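PDB 5G5G: putative xanthine dehydrogenase YAGS fad-binding subunit from Escherichia coli, which probably forms the molybdenum-cofactor-binding subunit of a periplasmic aldehyde oxidase, holding pterin cytosine dinucleotide and the molybdenum centre where aldehydes would be oxidised. Local coordinates for residues I12-R24 against G614-V626. Residues are numbered along the deposited sequence; the frame is centred on the assembly and turned at random.
Sequences IDQLKVVGRPHDR and GRILNPKTARSQV. With MCN (pterin cytosine dinucleotide), chain Y.
Residues 12-24, a largely irregular N-terminal segment, run along the turn that leads into helix 619-638 and grip it by a salt bridge at either end and hydrogen bonds between. At one end Arg615 NH2 reaches Asp13 OD1, which also pairs with Lys686, at 2.8 Å, the oxygen lying at the guanidinium edge and met on its anti side; the carboxylate and guanidinium planes stand 78° apart, and Leu15 CD2 rests over one guanidinium face. Midway, Gly19 N donates to Leu617 O at 2.8 Å, from above the carbonyl plane. Asn618, with CG anti to its own nitrogen (chi1 -179°), turns two ways: OD1 N-caps the helix by accepting from Thr621 N, while ND2 gives His22 O an almost straight bond of 3.0 Å and also bonds Gln478 OE1 on helix 472-484. With an alanine here, Thr621 N would probably lose its cap and His22 O its side-chain donor, leaving the loop less firmly tied to the helix start. At the far end, in the conformer modelled here, Lys620 bends at chi3 (67°) to bring NZ to Asp23 OD1 at 2.7 Å, and a water links NZ to Pro21 O. Thr621 CG2 sits over one face of the Arg24 guanidinium, toward its rim; Arg24 NE pairs with an acidic side chain of another protein chain. Leu617 gives its N to cytosine N3 and its O to Gly19, and Asn618 N donates to O2, so one peptide stretch serves both loop and cofactor.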
loop_
_atom_site.group_PDB
_atom_site.type_symbol
_atom_site.label_atom_id
_atom_site.label_comp_id
_atom_site.label_asym_id
_atom_site.label_seq_id
_atom_site.Cartn_x
_atom_site.Cartn_y
_atom_site.Cartn_z
ATOM N N ILE C 12 -11.738 5.315 -35.401
ATOM C CA ILE C 12 -11.119 4.564 -34.360
ATOM C C ILE C 12 -11.144 3.095 -34.708
ATOM O O ILE C 12 -10.221 2.377 -34.346
ATOM C CB ILE C 12 -11.798 4.774 -32.976
ATOM C CG1 ILE C 12 -11.751 6.267 -32.564
ATOM C CG2 ILE C 12 -11.156 3.908 -31.893
ATOM C CD1 ILE C 12 -10.393 6.818 -32.292
ATOM N N ASP C 13 -12.161 2.662 -35.456
ATOM C CA ASP C 13 -12.249 1.261 -35.940
ATOM C C ASP C 13 -11.043 0.724 -36.730
ATOM O O ASP C 13 -10.882 -0.490 -36.855
ATOM C CB ASP C 13 -13.483 1.056 -36.790
ATOM C CG ASP C 13 -14.800 1.164 -35.988
ATOM O OD1 ASP C 13 -14.875 0.829 -34.798
ATOM O OD2 ASP C 13 -15.799 1.475 -36.679
ATOM N N GLN C 14 -10.229 1.619 -37.289
ATOM C CA GLN C 14 -9.035 1.220 -38.035
ATOM C C GLN C 14 -8.023 0.488 -37.122
ATOM O O GLN C 14 -7.257 -0.378 -37.595
ATOM C CB GLN C 14 -8.354 2.435 -38.641
ATOM C CG GLN C 14 -9.175 3.185 -39.677
ATOM C CD GLN C 14 -8.498 4.469 -40.119
ATOM O OE1 GLN C 14 -7.871 4.510 -41.162
ATOM N NE2 GLN C 14 -8.597 5.512 -39.317
ATOM N N LEU C 15 -7.990 0.898 -35.855
ATOM C CA LEU C 15 -7.134 0.286 -34.851
ATOM C C LEU C 15 -5.681 0.169 -35.292
ATOM O O LEU C 15 -4.999 -0.794 -34.961
ATOM C CB LEU C 15 -7.686 -1.089 -34.407
ATOM C CG LEU C 15 -9.116 -1.007 -33.844
ATOM C CD1 LEU C 15 -9.641 -2.419 -33.629
ATOM C CD2 LEU C 15 -9.133 -0.256 -32.552
ATOM N N LYS C 16 -5.188 1.210 -35.957
ATOM C CA LYS C 16 -3.738 1.289 -36.283
ATOM C C LYS C 16 -2.878 1.643 -35.101
ATOM O O LYS C 16 -1.685 1.325 -35.110
ATOM C CB LYS C 16 -3.479 2.310 -37.392
ATOM C CG LYS C 16 -4.145 1.961 -38.696
ATOM C CD LYS C 16 -3.988 3.087 -39.730
ATOM C CE LYS C 16 -4.603 2.682 -41.051
ATOM N NZ LYS C 16 -4.533 3.782 -42.029
ATOM N N VAL C 17 -3.465 2.295 -34.121
ATOM C CA VAL C 17 -2.765 2.782 -32.930
ATOM C C VAL C 17 -3.539 2.475 -31.661
ATOM O O VAL C 17 -2.998 1.933 -30.716
ATOM C CB VAL C 17 -2.441 4.291 -32.992
ATOM C CG1 VAL C 17 -1.377 4.617 -31.929
ATOM C CG2 VAL C 17 -1.958 4.716 -34.367
ATOM N N VAL C 18 -4.809 2.844 -31.622
ATOM C CA VAL C 18 -5.722 2.409 -30.577
ATOM C C VAL C 18 -5.849 0.886 -30.640
ATOM O O VAL C 18 -5.898 0.291 -31.735
ATOM C CB VAL C 18 -7.115 3.083 -30.728
ATOM C CG1 VAL C 18 -8.142 2.469 -29.769
ATOM C CG2 VAL C 18 -7.000 4.594 -30.534
ATOM N N GLY C 19 -5.912 0.286 -29.447
ATOM C CA GLY C 19 -6.045 -1.140 -29.275
ATOM C C GLY C 19 -4.725 -1.895 -29.278
ATOM O O GLY C 19 -4.738 -3.132 -29.082
ATOM N N ARG C 20 -3.607 -1.181 -29.408
ATOM C CA ARG C 20 -2.288 -1.771 -29.539
ATOM C C ARG C 20 -1.533 -1.560 -28.240
ATOM O O ARG C 20 -1.743 -0.565 -27.556
ATOM C CB ARG C 20 -1.596 -1.208 -30.726
ATOM C CG ARG C 20 -2.303 -1.800 -31.973
ATOM C CD ARG C 20 -1.637 -1.579 -33.215
ATOM N NE ARG C 20 -2.502 -1.908 -34.365
ATOM C CZ ARG C 20 -2.328 -2.939 -35.181
ATOM N NH1 ARG C 20 -1.350 -3.814 -34.943
ATOM N NH2 ARG C 20 -3.096 -3.099 -36.254
ATOM N N PRO C 21 -0.703 -2.524 -27.858
ATOM C CA PRO C 21 -0.053 -2.492 -26.531
ATOM C C PRO C 21 1.201 -1.611 -26.495
ATOM O O PRO C 21 2.337 -2.039 -26.166
ATOM C CB PRO C 21 0.283 -3.979 -26.295
ATOM C CG PRO C 21 0.511 -4.500 -27.675
ATOM C CD PRO C 21 -0.499 -3.803 -28.520
ATOM N N HIS C 22 0.994 -0.346 -26.751
ATOM C CA HIS C 22 2.112 0.598 -26.753
ATOM C C HIS C 22 2.718 0.826 -25.354
ATOM O O HIS C 22 1.993 0.831 -24.357
ATOM C CB HIS C 22 1.612 1.913 -27.320
ATOM C CG HIS C 22 1.574 1.894 -28.812
ATOM N ND1 HIS C 22 2.729 1.916 -29.571
ATOM C CD2 HIS C 22 0.544 1.827 -29.691
ATOM C CE1 HIS C 22 2.409 1.894 -30.857
ATOM N NE2 HIS C 22 1.087 1.821 -30.952
ATOM N N ASP C 23 4.031 1.034 -25.324
ATOM C CA ASP C 23 4.702 1.463 -24.090
ATOM C C ASP C 23 4.093 2.766 -23.587
ATOM O O ASP C 23 3.739 3.645 -24.376
ATOM C CB ASP C 23 6.168 1.741 -24.344
ATOM C CG ASP C 23 6.992 0.537 -24.724
ATOM O OD1 ASP C 23 6.522 -0.592 -24.667
ATOM O OD2 ASP C 23 8.150 0.776 -25.201
ATOM N N ARG C 24 4.024 2.950 -22.275
ATOM C CA ARG C 24 3.607 4.210 -21.705
ATOM C C ARG C 24 4.495 5.354 -22.107
ATOM O O ARG C 24 5.744 5.262 -22.028
ATOM C CB ARG C 24 3.721 4.151 -20.191
ATOM C CG ARG C 24 2.629 3.483 -19.623
ATOM C CD ARG C 24 2.836 3.452 -18.110
ATOM N NE ARG C 24 2.104 2.274 -17.701
ATOM C CZ ARG C 24 0.982 2.234 -17.012
ATOM N NH1 ARG C 24 0.377 3.317 -16.619
ATOM N NH2 ARG C 24 0.432 1.070 -16.767
ATOM N N GLY C 614 -15.718 -3.526 -22.781
ATOM C CA GLY C 614 -15.740 -2.858 -24.115
ATOM C C GLY C 614 -14.464 -3.082 -24.924
ATOM O O GLY C 614 -13.667 -3.971 -24.628
ATOM N N ARG C 615 -14.256 -2.214 -25.894
ATOM C CA ARG C 615 -12.985 -2.185 -26.661
ATOM C C ARG C 615 -11.855 -1.781 -25.745
ATOM O O ARG C 615 -11.954 -0.740 -25.088
ATOM C CB ARG C 615 -13.104 -1.200 -27.803
ATOM C CG ARG C 615 -11.756 -0.860 -28.476
ATOM C CD ARG C 615 -11.998 0.007 -29.679
ATOM N NE ARG C 615 -12.613 -0.705 -30.789
ATOM C CZ ARG C 615 -13.285 -0.116 -31.786
ATOM N NH1 ARG C 615 -13.553 1.201 -31.772
ATOM N NH2 ARG C 615 -13.743 -0.854 -32.798
ATOM N N ILE C 616 -10.809 -2.589 -25.684
ATOM C CA ILE C 616 -9.636 -2.241 -24.906
ATOM C C ILE C 616 -8.728 -1.315 -25.706
ATOM O O ILE C 616 -8.362 -1.597 -26.856
ATOM C CB ILE C 616 -8.869 -3.519 -24.486
ATOM C CG1 ILE C 616 -9.792 -4.400 -23.612
ATOM C CG2 ILE C 616 -7.562 -3.139 -23.810
ATOM C CD1 ILE C 616 -10.184 -3.804 -22.307
ATOM N N LEU C 617 -8.380 -0.199 -25.101
ATOM C CA LEU C 617 -7.644 0.857 -25.755
ATOM C C LEU C 617 -6.120 0.608 -25.782
ATOM O O LEU C 617 -5.449 0.974 -26.746
ATOM C CB LEU C 617 -8.023 2.188 -25.143
ATOM C CG LEU C 617 -9.511 2.602 -25.179
ATOM C CD1 LEU C 617 -9.771 3.960 -24.511
ATOM C CD2 LEU C 617 -10.042 2.610 -26.599
ATOM N N ASN C 618 -5.595 -0.027 -24.747
ATOM C CA ASN C 618 -4.198 -0.438 -24.717
ATOM C C ASN C 618 -4.086 -1.686 -23.895
ATOM O O ASN C 618 -4.213 -1.650 -22.655
ATOM C CB ASN C 618 -3.319 0.686 -24.158
ATOM C CG ASN C 618 -1.876 0.323 -24.137
ATOM O OD1 ASN C 618 -1.511 -0.805 -23.775
ATOM N ND2 ASN C 618 -1.015 1.303 -24.456
ATOM N N PRO C 619 -3.912 -2.841 -24.562
ATOM C CA PRO C 619 -3.986 -4.083 -23.781
ATOM C C PRO C 619 -2.877 -4.224 -22.743
ATOM O O PRO C 619 -3.062 -4.951 -21.769
ATOM C CB PRO C 619 -3.869 -5.166 -24.829
ATOM C CG PRO C 619 -4.463 -4.521 -26.077
ATOM C CD PRO C 619 -4.051 -3.076 -26.006
ATOM N N LYS C 620 -1.745 -3.532 -22.927
ATOM C CA LYS C 620 -0.643 -3.597 -21.938
ATOM C C LYS C 620 -0.975 -2.827 -20.674
ATOM O O LYS C 620 -0.878 -3.353 -19.561
ATOM C CB LYS C 620 0.690 -3.127 -22.536
ATOM C CG LYS C 620 1.849 -3.347 -21.538
ATOM C CD LYS C 620 3.200 -3.514 -22.190
ATOM C CE LYS C 620 3.642 -2.266 -22.857
ATOM N NZ LYS C 620 4.965 -2.490 -23.496
ATOM N N THR C 621 -1.428 -1.583 -20.834
ATOM C CA THR C 621 -1.768 -0.810 -19.655
ATOM C C THR C 621 -3.067 -1.303 -19.038
ATOM O O THR C 621 -3.207 -1.262 -17.809
ATOM C CB THR C 621 -1.820 0.683 -19.943
ATOM O OG1 THR C 621 -2.752 0.964 -21.008
ATOM C CG2 THR C 621 -0.445 1.199 -20.412
ATOM N N ALA C 622 -3.977 -1.836 -19.864
ATOM C CA ALA C 622 -5.220 -2.447 -19.334
ATOM C C ALA C 622 -4.864 -3.705 -18.523
ATOM O O ALA C 622 -5.418 -3.940 -17.433
ATOM C CB ALA C 622 -6.213 -2.770 -20.430
ATOM N N ARG C 623 -3.984 -4.534 -19.053
ATOM C CA ARG C 623 -3.554 -5.693 -18.284
ATOM C C ARG C 623 -2.936 -5.252 -16.944
ATOM O O ARG C 623 -3.231 -5.838 -15.911
ATOM C CB ARG C 623 -2.618 -6.572 -19.056
ATOM C CG ARG C 623 -2.095 -7.719 -18.202
ATOM C CD ARG C 623 -1.321 -8.705 -19.007
ATOM N NE ARG C 623 -0.782 -9.751 -18.118
ATOM C CZ ARG C 623 0.315 -9.585 -17.386
ATOM N NH1 ARG C 623 0.987 -8.457 -17.445
ATOM N NH2 ARG C 623 0.748 -10.563 -16.608
ATOM N N SER C 624 -2.126 -4.194 -16.976
ATOM C CA SER C 624 -1.566 -3.703 -15.711
ATOM C C SER C 624 -2.620 -3.325 -14.698
ATOM O O SER C 624 -2.468 -3.588 -13.497
ATOM C CB SER C 624 -0.595 -2.561 -15.996
ATOM O OG SER C 624 0.640 -3.105 -16.532
ATOM N N GLN C 625 -3.666 -2.708 -15.180
ATOM C CA GLN C 625 -4.732 -2.354 -14.297
ATOM C C GLN C 625 -5.351 -3.568 -13.587
ATOM O O GLN C 625 -5.683 -3.519 -12.457
ATOM C CB GLN C 625 -5.858 -1.686 -15.068
ATOM C CG GLN C 625 -5.579 -0.250 -15.439
ATOM C CD GLN C 625 -5.449 0.610 -14.206
ATOM O OE1 GLN C 625 -4.361 0.953 -13.805
ATOM N NE2 GLN C 625 -6.535 0.881 -13.608
ATOM N N VAL C 626 -5.522 -4.632 -14.347
ATOM C CA VAL C 626 -6.171 -5.812 -13.846
ATOM C C VAL C 626 -5.259 -6.613 -12.911
ATOM O O VAL C 626 -5.710 -7.080 -11.862
ATOM C CB VAL C 626 -6.738 -6.663 -14.990
ATOM C CG1 VAL C 626 -7.406 -7.888 -14.439
ATOM C CG2 VAL C 626 -7.770 -5.828 -15.722
HETATM N N1 MCN Y . -8.133 1.016 -20.292
HETATM C C2 MCN Y . -7.853 0.563 -21.658
HETATM N N3 MCN Y . -9.243 0.337 -22.252
HETATM C C4 MCN Y . -10.463 0.360 -21.740
HETATM C C5 MCN Y . -10.488 0.967 -20.365
HETATM C C6 MCN Y . -9.376 1.181 -19.725
HETATM O O2 MCN Y . -6.882 0.434 -22.195
HETATM N N4 MCN Y . -11.578 0.034 -22.289
HETATM C "C1'" MCN Y . -6.914 1.095 -19.503
HETATM C C2D MCN Y . -6.078 2.383 -19.850
HETATM O "O2'" MCN Y . -4.701 2.153 -19.562
HETATM C "C3'" MCN Y . -6.685 3.290 -18.905
HETATM C C4D MCN Y . -6.968 2.572 -17.509
HETATM O O4D MCN Y . -7.244 1.218 -18.113
HETATM O "O3'" MCN Y . -5.963 4.525 -18.553
HETATM C "C5'" MCN Y . -8.052 2.869 -16.653
HETATM O "O5'" MCN Y . -9.165 3.420 -17.318
HETATM P PA MCN Y . -10.534 3.419 -16.591
HETATM O O1A MCN Y . -11.449 4.354 -17.380
HETATM O O2A MCN Y . -10.950 2.025 -16.273
HETATM O O3A MCN Y . -10.203 4.156 -15.112
HETATM P PB MCN Y . -10.143 5.722 -14.907
HETATM O O1B MCN Y . -11.477 6.247 -14.593
HETATM O O2B MCN Y . -9.350 6.343 -16.010
HETATM O O3B MCN Y . -9.182 5.737 -13.662
HETATM C C10 MCN Y . -9.757 5.567 -12.298
HETATM C "C9'" MCN Y . -9.582 4.200 -11.738
HETATM C "C8'" MCN Y . -10.393 4.169 -10.330
HETATM S "S8'" MCN Y . -11.925 4.836 -10.209
HETATM C "C7'" MCN Y . -9.728 3.802 -9.347
HETATM S "S7'" MCN Y . -10.380 3.891 -7.685
HETATM C "C6'" MCN Y . -8.391 3.008 -9.465
HETATM C C7 MCN Y . -8.227 2.690 -11.027
HETATM O "O9'" MCN Y . -8.307 3.817 -11.803
HETATM N "N5'" MCN Y . -7.325 4.076 -9.090
HETATM C C4A MCN Y . -5.897 3.811 -9.456
HETATM N "N8'" MCN Y . -6.856 2.169 -11.213
HETATM C C4B MCN Y . -5.805 2.805 -10.655
HETATM N "N1'" MCN Y . -4.519 2.377 -10.987
HETATM C "C2'" MCN Y . -3.374 3.111 -10.659
HETATM N "N2'" MCN Y . -2.221 2.730 -10.937
HETATM N "N3'" MCN Y . -3.535 3.967 -9.605
HETATM C "C4'" MCN Y . -4.678 4.541 -9.073
HETATM O "O4'" MCN Y . -4.909 5.373 -8.175
HETATM O O HOH W 1 4.158 -4.087 -25.849
HETATM O O HOH W 2 -2.398 0.765 -16.049
#